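Local coordinates for uncharacterized ATP-binding protein MJ1010 (Methanocaldococcus jannaschii DSM 2661, PDB 3BJO) that is of unknown function but, as the C-terminal domain of a possible ATP-binding protein, folds into a helix-rich unit of the helix-turn-helix clan, at residues 10-15 with 92-97; 57-62 with 85-90. All coordinates share one frame; numbering follows the deposited sequence.

Interaction 1 of 2, residues 10-15 with 92-97; sequences ILLMDE and SFLVWN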
ATOM      1  N   ILE A  10     -18.576   1.911  -6.608  1.00 41.04           N
ATOM      2  CA  ILE A  10     -18.060   0.653  -7.160  1.00 41.05           C
ATOM      3  C   ILE A  10     -16.544   0.577  -7.072  1.00 41.43           C
ATOM      4  O   ILE A  10     -15.981  -0.403  -6.584  1.00 41.29           O
ATOM      5  CB  ILE A  10     -18.486   0.441  -8.620  1.00 40.94           C
ATOM      6  CG1 ILE A  10     -20.009   0.224  -8.730  1.00 43.02           C
ATOM      7  CG2 ILE A  10     -17.784  -0.806  -9.248  1.00 41.13           C
ATOM      8  CD1 ILE A  10     -20.549  -0.724  -7.680  1.00 47.37           C
ATOM      9  N   LEU A  11     -15.881   1.634  -7.534  1.00 41.49           N
ATOM     10  CA  LEU A  11     -14.432   1.639  -7.664  1.00 40.78           C
ATOM     11  C   LEU A  11     -13.817   1.573  -6.264  1.00 41.79           C
ATOM     12  O   LEU A  11     -12.821   0.890  -6.050  1.00 43.11           O
ATOM     13  CB  LEU A  11     -13.966   2.876  -8.446  1.00 39.75           C
ATOM     14  CG  LEU A  11     -14.422   2.961  -9.933  1.00 42.05           C
ATOM     15  CD1 LEU A  11     -13.994   4.265 -10.631  1.00 42.89           C
ATOM     16  CD2 LEU A  11     -14.004   1.699 -10.718  1.00 37.90           C
ATOM     17  N   LEU A  12     -14.415   2.300  -5.331  1.00 42.53           N
ATOM     18  CA  LEU A  12     -13.959   2.382  -3.944  1.00 42.02           C
ATOM     19  C   LEU A  12     -14.031   1.033  -3.216  1.00 44.05           C
ATOM     20  O   LEU A  12     -13.039   0.609  -2.578  1.00 43.68           O
ATOM     21  CB  LEU A  12     -14.750   3.479  -3.187  1.00 41.76           C
ATOM     22  CG  LEU A  12     -14.420   4.977  -3.490  1.00 38.28           C
ATOM     23  CD1 LEU A  12     -15.487   5.884  -3.002  1.00 39.32           C
ATOM     24  CD2 LEU A  12     -13.080   5.370  -2.867  1.00 38.47           C
HETATM   25  N   MSE A  13     -15.189   0.385  -3.301  1.00 44.54           N
HETATM   26  CA  MSE A  13     -15.444  -0.943  -2.723  1.00 46.74           C
HETATM   27  C   MSE A  13     -14.559  -2.019  -3.338  1.00 47.38           C
HETATM   28  O   MSE A  13     -14.001  -2.868  -2.629  1.00 47.96           O
HETATM   29  CB  MSE A  13     -16.918  -1.351  -2.885  1.00 47.37           C
HETATM   30  CG  MSE A  13     -17.937  -0.516  -2.113  1.00 51.55           C
HETATM   31 SE   MSE A  13     -17.445  -0.111  -0.197  0.70 63.20          SE
HETATM   32  CE  MSE A  13     -17.319  -1.944   0.514  1.00 60.08           C
ATOM     33  N   ASP A  14     -14.448  -2.016  -4.658  1.00 47.36           N
ATOM     34  CA  ASP A  14     -13.552  -2.927  -5.339  1.00 47.19           C
ATOM     35  C   ASP A  14     -12.130  -2.843  -4.784  1.00 47.65           C
ATOM     36  O   ASP A  14     -11.490  -3.866  -4.625  1.00 46.79           O
ATOM     37  CB  ASP A  14     -13.533  -2.600  -6.844  1.00 47.86           C
ATOM     38  CG  ASP A  14     -12.619  -3.513  -7.644  1.00 48.92           C
ATOM     39  OD1 ASP A  14     -12.937  -4.734  -7.744  1.00 47.72           O
ATOM     40  OD2 ASP A  14     -11.613  -2.981  -8.218  1.00 48.60           O
ATOM     41  N   GLU A  15     -11.626  -1.631  -4.524  1.00 46.92           N
ATOM     42  CA  GLU A  15     -10.249  -1.477  -4.140  1.00 46.48           C
ATOM     43  C   GLU A  15     -10.112  -1.931  -2.706  1.00 46.81           C
ATOM     44  O   GLU A  15      -9.087  -2.426  -2.341  1.00 47.08           O
ATOM     45  CB  GLU A  15      -9.750  -0.033  -4.270  1.00 46.23           C
ATOM     46  CG  GLU A  15      -8.300   0.209  -3.642  1.00 46.62           C
ATOM     47  CD  GLU A  15      -7.236  -0.796  -4.128  1.00 48.61           C
ATOM     48  OE1 GLU A  15      -7.338  -1.270  -5.286  1.00 44.95           O
ATOM     49  OE2 GLU A  15      -6.328  -1.154  -3.344  1.00 50.67           O
ATOM     50  N   SER A  92      -3.341   5.487  -5.913  1.00 49.01           N
ATOM     51  CA  SER A  92      -4.561   6.238  -6.305  1.00 49.07           C
ATOM     52  C   SER A  92      -5.307   6.609  -5.050  1.00 48.29           C
ATOM     53  O   SER A  92      -4.944   6.131  -3.973  1.00 45.65           O
ATOM     54  CB  SER A  92      -5.449   5.423  -7.254  1.00 49.72           C
ATOM     55  OG  SER A  92      -6.234   4.511  -6.532  1.00 51.24           O
ATOM     56  N   PHE A  93      -6.316   7.473  -5.162  1.00 47.39           N
ATOM     57  CA  PHE A  93      -7.105   7.846  -3.981  1.00 47.56           C
ATOM     58  C   PHE A  93      -7.990   6.671  -3.540  1.00 46.03           C
ATOM     59  O   PHE A  93      -8.462   6.648  -2.374  1.00 46.27           O
ATOM     60  CB  PHE A  93      -7.984   9.090  -4.196  1.00 47.88           C
ATOM     61  CG  PHE A  93      -7.230  10.333  -4.637  1.00 51.77           C
ATOM     62  CD1 PHE A  93      -6.467  11.091  -3.724  1.00 49.88           C
ATOM     63  CD2 PHE A  93      -7.301  10.768  -5.980  1.00 53.52           C
ATOM     64  CE1 PHE A  93      -5.785  12.255  -4.126  1.00 44.63           C
ATOM     65  CE2 PHE A  93      -6.611  11.963  -6.398  1.00 54.39           C
ATOM     66  CZ  PHE A  93      -5.854  12.691  -5.459  1.00 49.78           C
ATOM     67  N   LEU A  94      -8.249   5.729  -4.456  1.00 44.31           N
ATOM     68  CA  LEU A  94      -8.995   4.491  -4.108  1.00 44.34           C
ATOM     69  C   LEU A  94      -8.148   3.671  -3.145  1.00 44.39           C
ATOM     70  O   LEU A  94      -8.675   3.112  -2.183  1.00 45.06           O
ATOM     71  CB  LEU A  94      -9.301   3.620  -5.350  1.00 43.76           C
ATOM     72  CG  LEU A  94     -10.038   4.227  -6.559  1.00 45.64           C
ATOM     73  CD1 LEU A  94     -10.119   3.236  -7.762  1.00 43.66           C
ATOM     74  CD2 LEU A  94     -11.481   4.634  -6.151  1.00 44.97           C
ATOM     75  N   VAL A  95      -6.836   3.589  -3.432  1.00 43.59           N
ATOM     76  CA  VAL A  95      -5.910   2.886  -2.563  1.00 43.61           C
ATOM     77  C   VAL A  95      -5.900   3.607  -1.213  1.00 42.45           C
ATOM     78  O   VAL A  95      -6.024   2.954  -0.194  1.00 43.65           O
ATOM     79  CB  VAL A  95      -4.465   2.740  -3.172  1.00 42.14           C
ATOM     80  CG1 VAL A  95      -3.554   2.099  -2.136  1.00 44.01           C
ATOM     81  CG2 VAL A  95      -4.477   1.874  -4.515  1.00 44.93           C
ATOM     82  N   TRP A  96      -5.750   4.942  -1.206  1.00 41.31           N
ATOM     83  CA  TRP A  96      -5.785   5.698   0.062  1.00 42.70           C
ATOM     84  C   TRP A  96      -7.023   5.422   0.899  1.00 42.59           C
ATOM     85  O   TRP A  96      -6.943   5.114   2.108  1.00 41.92           O
ATOM     86  CB  TRP A  96      -5.645   7.208  -0.187  1.00 43.68           C
ATOM     87  CG  TRP A  96      -5.252   7.999   1.037  1.00 43.34           C
ATOM     88  CD1 TRP A  96      -4.325   7.652   2.002  1.00 46.25           C
ATOM     89  CD2 TRP A  96      -5.757   9.280   1.418  1.00 45.85           C
ATOM     90  NE1 TRP A  96      -4.239   8.645   2.967  1.00 43.99           N
ATOM     91  CE2 TRP A  96      -5.101   9.651   2.637  1.00 46.16           C
ATOM     92  CE3 TRP A  96      -6.703  10.157   0.852  1.00 45.98           C
ATOM     93  CZ2 TRP A  96      -5.352  10.875   3.292  1.00 47.48           C
ATOM     94  CZ3 TRP A  96      -6.976  11.356   1.519  1.00 47.87           C
ATOM     95  CH2 TRP A  96      -6.302  11.704   2.726  1.00 46.52           C
ATOM     96  N   ASN A  97      -8.189   5.570   0.264  1.00 43.43           N
ATOM     97  CA  ASN A  97      -9.427   5.320   0.952  1.00 43.83           C
ATOM     98  C   ASN A  97      -9.440   3.898   1.534  1.00 44.60           C
ATOM     99  O   ASN A  97      -9.858   3.686   2.661  1.00 43.96           O
ATOM    100  CB  ASN A  97     -10.616   5.495   0.011  1.00 44.74           C
ATOM    101  CG  ASN A  97     -11.933   5.228   0.716  1.00 46.80           C
ATOM    102  OD1 ASN A  97     -12.333   5.985   1.618  1.00 42.83           O
ATOM    103  ND2 ASN A  97     -12.567   4.084   0.378  1.00 42.76           N
TER
HETATM  104  O   HOH W   1     -11.398   2.387  -1.627  1.00 36.40           O

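Interaction 2 of 2, residues 57-62 with 85-90; sequences KYEIEV and RGTLKP. With FMT (formic acid), chain B.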
ATOM      1  N   LYS A  57      -2.228  10.799   6.573  1.00 55.16           N
ATOM      2  CA  LYS A  57      -1.433  11.654   5.704  1.00 53.78           C
ATOM      3  C   LYS A  57      -1.215  11.010   4.362  1.00 52.57           C
ATOM      4  O   LYS A  57      -0.834   9.841   4.304  1.00 51.48           O
ATOM      5  CB  LYS A  57      -0.085  11.947   6.344  1.00 54.68           C
ATOM      6  CG  LYS A  57       0.490  13.268   5.901  1.00 56.66           C
ATOM      7  CD  LYS A  57       1.936  13.368   6.371  1.00 60.66           C
ATOM      8  CE  LYS A  57       2.520  14.749   6.090  1.00 61.79           C
ATOM      9  NZ  LYS A  57       2.178  15.285   4.743  1.00 61.61           N
ATOM     10  N   TYR A  58      -1.459  11.759   3.279  1.00 51.04           N
ATOM     11  CA  TYR A  58      -1.447  11.163   1.943  1.00 49.79           C
ATOM     12  C   TYR A  58      -0.029  10.841   1.514  1.00 48.83           C
ATOM     13  O   TYR A  58       0.204   9.846   0.856  1.00 48.26           O
ATOM     14  CB  TYR A  58      -2.131  12.080   0.905  1.00 51.32           C
ATOM     15  CG  TYR A  58      -2.342  11.478  -0.474  1.00 49.47           C
ATOM     16  CD1 TYR A  58      -3.276  10.491  -0.679  1.00 52.49           C
ATOM     17  CD2 TYR A  58      -1.646  11.962  -1.585  1.00 54.82           C
ATOM     18  CE1 TYR A  58      -3.512   9.936  -1.977  1.00 52.85           C
ATOM     19  CE2 TYR A  58      -1.868  11.432  -2.891  1.00 52.88           C
ATOM     20  CZ  TYR A  58      -2.800  10.409  -3.065  1.00 55.02           C
ATOM     21  OH  TYR A  58      -3.028   9.861  -4.329  1.00 55.59           O
ATOM     22  N   GLU A  59       0.919  11.662   1.941  1.00 48.41           N
ATOM     23  CA  GLU A  59       2.286  11.569   1.458  1.00 49.50           C
ATOM     24  C   GLU A  59       3.248  11.286   2.600  1.00 47.33           C
ATOM     25  O   GLU A  59       3.332  12.064   3.557  1.00 47.30           O
ATOM     26  CB  GLU A  59       2.686  12.867   0.740  1.00 49.54           C
ATOM     27  CG  GLU A  59       4.074  12.810   0.098  1.00 52.29           C
ATOM     28  CD  GLU A  59       4.456  14.103  -0.657  1.00 54.18           C
ATOM     29  OE1 GLU A  59       3.887  15.193  -0.361  1.00 59.38           O
ATOM     30  OE2 GLU A  59       5.355  14.026  -1.534  1.00 58.33           O
ATOM     31  N   ILE A  60       3.976  10.177   2.484  1.00 46.00           N
ATOM     32  CA  ILE A  60       4.829   9.682   3.587  1.00 44.81           C
ATOM     33  C   ILE A  60       6.327   9.621   3.248  1.00 44.28           C
ATOM     34  O   ILE A  60       6.714   9.131   2.205  1.00 44.43           O
ATOM     35  CB  ILE A  60       4.343   8.307   4.104  1.00 44.99           C
ATOM     36  CG1 ILE A  60       2.933   8.419   4.746  1.00 45.82           C
ATOM     37  CG2 ILE A  60       5.356   7.668   5.149  1.00 44.51           C
ATOM     38  CD1 ILE A  60       2.844   9.352   5.996  1.00 45.13           C
ATOM     39  N   GLU A  61       7.158  10.095   4.157  1.00 42.95           N
ATOM     40  CA  GLU A  61       8.627  10.028   3.975  1.00 42.55           C
ATOM     41  C   GLU A  61       9.191   8.609   3.948  1.00 41.85           C
ATOM     42  O   GLU A  61       8.889   7.791   4.846  1.00 42.13           O
ATOM     43  CB  GLU A  61       9.296  10.836   5.063  1.00 41.76           C
ATOM     44  CG  GLU A  61       9.121  12.358   4.842  1.00 43.21           C
ATOM     45  CD  GLU A  61       9.443  13.162   6.058  1.00 47.05           C
ATOM     46  OE1 GLU A  61       9.774  12.576   7.094  1.00 51.14           O
ATOM     47  OE2 GLU A  61       9.366  14.397   5.992  1.00 53.11           O
ATOM     48  N   VAL A  62      10.014   8.305   2.935  1.00 40.87           N
ATOM     49  CA  VAL A  62      10.564   6.951   2.820  1.00 40.33           C
ATOM     50  C   VAL A  62      11.422   6.574   4.051  1.00 39.79           C
ATOM     51  O   VAL A  62      11.606   5.400   4.340  1.00 39.16           O
ATOM     52  CB  VAL A  62      11.411   6.741   1.555  1.00 39.94           C
ATOM     53  CG1 VAL A  62      10.583   6.909   0.317  1.00 38.20           C
ATOM     54  CG2 VAL A  62      12.647   7.671   1.515  1.00 40.91           C
ATOM     55  N   ARG A  85      11.896  13.532  -4.055  1.00 50.98           N
ATOM     56  CA  ARG A  85      11.203  14.030  -2.839  1.00 51.18           C
ATOM     57  C   ARG A  85      11.541  13.230  -1.555  1.00 49.97           C
ATOM     58  O   ARG A  85      11.499  13.768  -0.445  1.00 50.15           O
ATOM     59  CB  ARG A  85       9.670  14.071  -3.042  1.00 52.01           C
ATOM     60  CG  ARG A  85       9.195  15.190  -3.972  1.00 56.01           C
ATOM     61  CD  ARG A  85       7.817  15.766  -3.521  1.00 61.82           C
ATOM     62  NE  ARG A  85       6.670  14.938  -3.880  1.00 65.44           N
ATOM     63  CZ  ARG A  85       6.016  15.001  -5.042  1.00 68.46           C
ATOM     64  NH1 ARG A  85       6.399  15.862  -5.976  1.00 68.72           N
ATOM     65  NH2 ARG A  85       4.978  14.198  -5.280  1.00 67.90           N
ATOM     66  N   GLY A  86      11.884  11.954  -1.729  1.00 48.52           N
ATOM     67  CA  GLY A  86      12.041  10.998  -0.630  1.00 47.74           C
ATOM     68  C   GLY A  86      10.705  10.724   0.035  1.00 46.96           C
ATOM     69  O   GLY A  86      10.602  10.687   1.275  1.00 47.16           O
ATOM     70  N   THR A  87       9.674  10.545  -0.784  1.00 45.92           N
ATOM     71  CA  THR A  87       8.328  10.302  -0.251  1.00 44.96           C
ATOM     72  C   THR A  87       7.609   9.202  -1.052  1.00 45.15           C
ATOM     73  O   THR A  87       8.035   8.821  -2.162  1.00 46.23           O
ATOM     74  CB  THR A  87       7.464  11.599  -0.212  1.00 44.30           C
ATOM     75  OG1 THR A  87       7.262  12.053  -1.552  1.00 46.38           O
ATOM     76  CG2 THR A  87       8.146  12.755   0.599  1.00 44.15           C
ATOM     77  N   LEU A  88       6.511   8.709  -0.483  1.00 43.39           N
ATOM     78  CA  LEU A  88       5.705   7.697  -1.093  1.00 43.65           C
ATOM     79  C   LEU A  88       4.263   8.209  -0.995  1.00 43.67           C
ATOM     80  O   LEU A  88       3.930   8.995  -0.057  1.00 43.78           O
ATOM     81  CB  LEU A  88       5.857   6.389  -0.291  1.00 43.57           C
ATOM     82  CG  LEU A  88       7.178   5.642  -0.361  1.00 43.28           C
ATOM     83  CD1 LEU A  88       7.493   5.004   1.034  1.00 38.84           C
ATOM     84  CD2 LEU A  88       7.062   4.565  -1.467  1.00 40.98           C
ATOM     85  N   LYS A  89       3.410   7.790  -1.935  1.00 43.77           N
ATOM     86  CA  LYS A  89       1.972   8.102  -1.853  1.00 44.19           C
ATOM     87  C   LYS A  89       1.230   6.850  -2.287  1.00 44.31           C
ATOM     88  O   LYS A  89       1.800   6.051  -3.004  1.00 44.40           O
ATOM     89  CB  LYS A  89       1.579   9.259  -2.808  1.00 45.04           C
ATOM     90  CG  LYS A  89       2.153  10.665  -2.471  1.00 45.62           C
ATOM     91  CD  LYS A  89       1.710  11.740  -3.543  1.00 46.03           C
ATOM     92  CE  LYS A  89       2.303  13.131  -3.254  1.00 47.17           C
ATOM     93  NZ  LYS A  89       1.941  14.144  -4.338  1.00 49.43           N
ATOM     94  N   PRO A  90      -0.053   6.691  -1.896  1.00 44.65           N
ATOM     95  CA  PRO A  90      -0.847   5.598  -2.467  1.00 45.41           C
ATOM     96  C   PRO A  90      -0.951   5.734  -3.992  1.00 45.83           C
ATOM     97  O   PRO A  90      -0.854   6.843  -4.508  1.00 44.48           O
ATOM     98  CB  PRO A  90      -2.237   5.772  -1.816  1.00 45.47           C
ATOM     99  CG  PRO A  90      -1.978   6.560  -0.559  1.00 45.19           C
ATOM    100  CD  PRO A  90      -0.826   7.496  -0.925  1.00 44.86           C
TER
HETATM  101  C   FMT B 101       5.765  12.600   6.433  1.00 55.68           C
HETATM  102  O1  FMT B 101       6.062  11.404   6.465  1.00 54.57           O
HETATM  103  O2  FMT B 101       5.598  13.238   5.401  1.00 56.90           O

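Interaction 1 of 2, residues 10-15 with 92-97
Leu94 lies between Leu11, Leu12 and Glu15 where helix 3-24 and helix 93-102 pack against each other, two helices from the ends of a domain of the helix-turn-helix clan. The short helical segments cross at -58° with their axes 8.7 Å apart. The tight part centres on Leu94: its CD2 sits 3.8 Å from Leu11 CB and 3.7 Å from Leu12 CD2, the Leu12 and Leu94 side chains crossing at about a right angle. Leu12 CD2 also meets Asn97 ND2 at 3.5 Å. Glu15 contributes its methylenes rather than its charge. Its CG, anti to the backbone N (chi1 171°), comes within 3.3 Å of Leu94 O, and the bend at chi2 (51°) brings CD toward Val95 CG2, which OE2 also touches. An alanine in place of Glu15 would probably open a gap over the Leu94 carbonyl and take away the carboxylate that lies against Val95 CG2, although the CB contact to Leu94 CB would remain.

No direct hydrogen bond crosses the contact. The less closely packed side is bridged by water, and Leu11 is exposed at the margin. Within 92-97, Ser92 is the N-cap: its OG accepts from Val95 N and, weakly, from Leu94 N. Asn97 OD1 is bonded to Arg101 on the same helix. The amide nitrogen takes part in the polar link between the segments, a single water that donates to Leu12 O at 2.6 Å and to Leu94 O at 2.9 Å and accepts from Asn97 ND2 at 2.9 Å.

Interaction 2 of 2, residues 57-62 with 85-90
Glu59 OE2 is gripped by two donors from the facing segment, Thr87 OG1 at 2.7 Å and Arg85 NE at 2.8 Å. The hydroxyl approaches on the anti side of the carboxylate, 21° out of its plane, whereas NE arrives nearly in line with the C-O bond and completes a salt bridge; the carboxylate and guanidinium planes stand 88° apart. Glu59 reaches this point with an extended chain, its CG anti to the backbone N (chi1 -175°). Lys89 crosses Glu59 at a slant, its CE 3.5 Å from Glu59 CD, and its ammonium, though not in salt-bridge contact, would probably add to the positive field around the acid.

Next to this cluster, Tyr58 meets the aliphatic part of Lys89 at about a right angle. Pro90 CD lies over one face of the Tyr58 ring in a CH-pi contact, 4.0 Å from the centroid and displaced toward the rim.

Behind these side chains is an antiparallel strand pairing, strand 60-61 on the edge of a three-stranded sheet against its central strand 87-90. Ile60 and Leu88 form a hydrogen-bonded pair through Ile60 N to Leu88 O and Leu88 N to Ile60 O, while Glu61 and Thr87 make the non-hydrogen-bonded pair beside it. Val62 N then reaches Gly86 O at 3.0 Å, with the donor well above the carbonyl plane. Gly86, at positive phi, and Thr87 both face Tyr82 in a G1 beta bulge where the chain pairs with strand 79-82. Beyond the end of strand 60-61, Val62 CG1 packs 3.7 Å from Leu88 CG, the two side chains crossing at about a right angle, and Tyr70 of helix 67-75 touches both Val62 and Leu88. At the outer edge of strand 60-61, a formic acid molecule accepts from Glu61 N at 2.9 Å.

Strand 87-90 is followed closely by helix 93-102, so segments 85-90 and 92-97 are neighbours in the chain although the centres of interactions 1 and 2 are about 18 Å apart. Aromatic side chains bridge that distance. Trp96, which does not touch 10-15, meets Tyr58 edge-to-face, with Trp96 CD2 3.5 Å from Tyr58 CD1, and Trp96 CD1 lies 3.6 Å from Pro90 CG. Phe93 adds a second ring, Phe93 CD1 being 3.6 Å from Tyr58 CE1. Helix 93-102 thus packs against helix 3-24 and also against Pro90 at the end of strand 87-90 and Tyr58 of the loop before strand 60-61. The formic acid, probably from the crystallisation liquor, sits at interaction 2, where Lys64 also binds it.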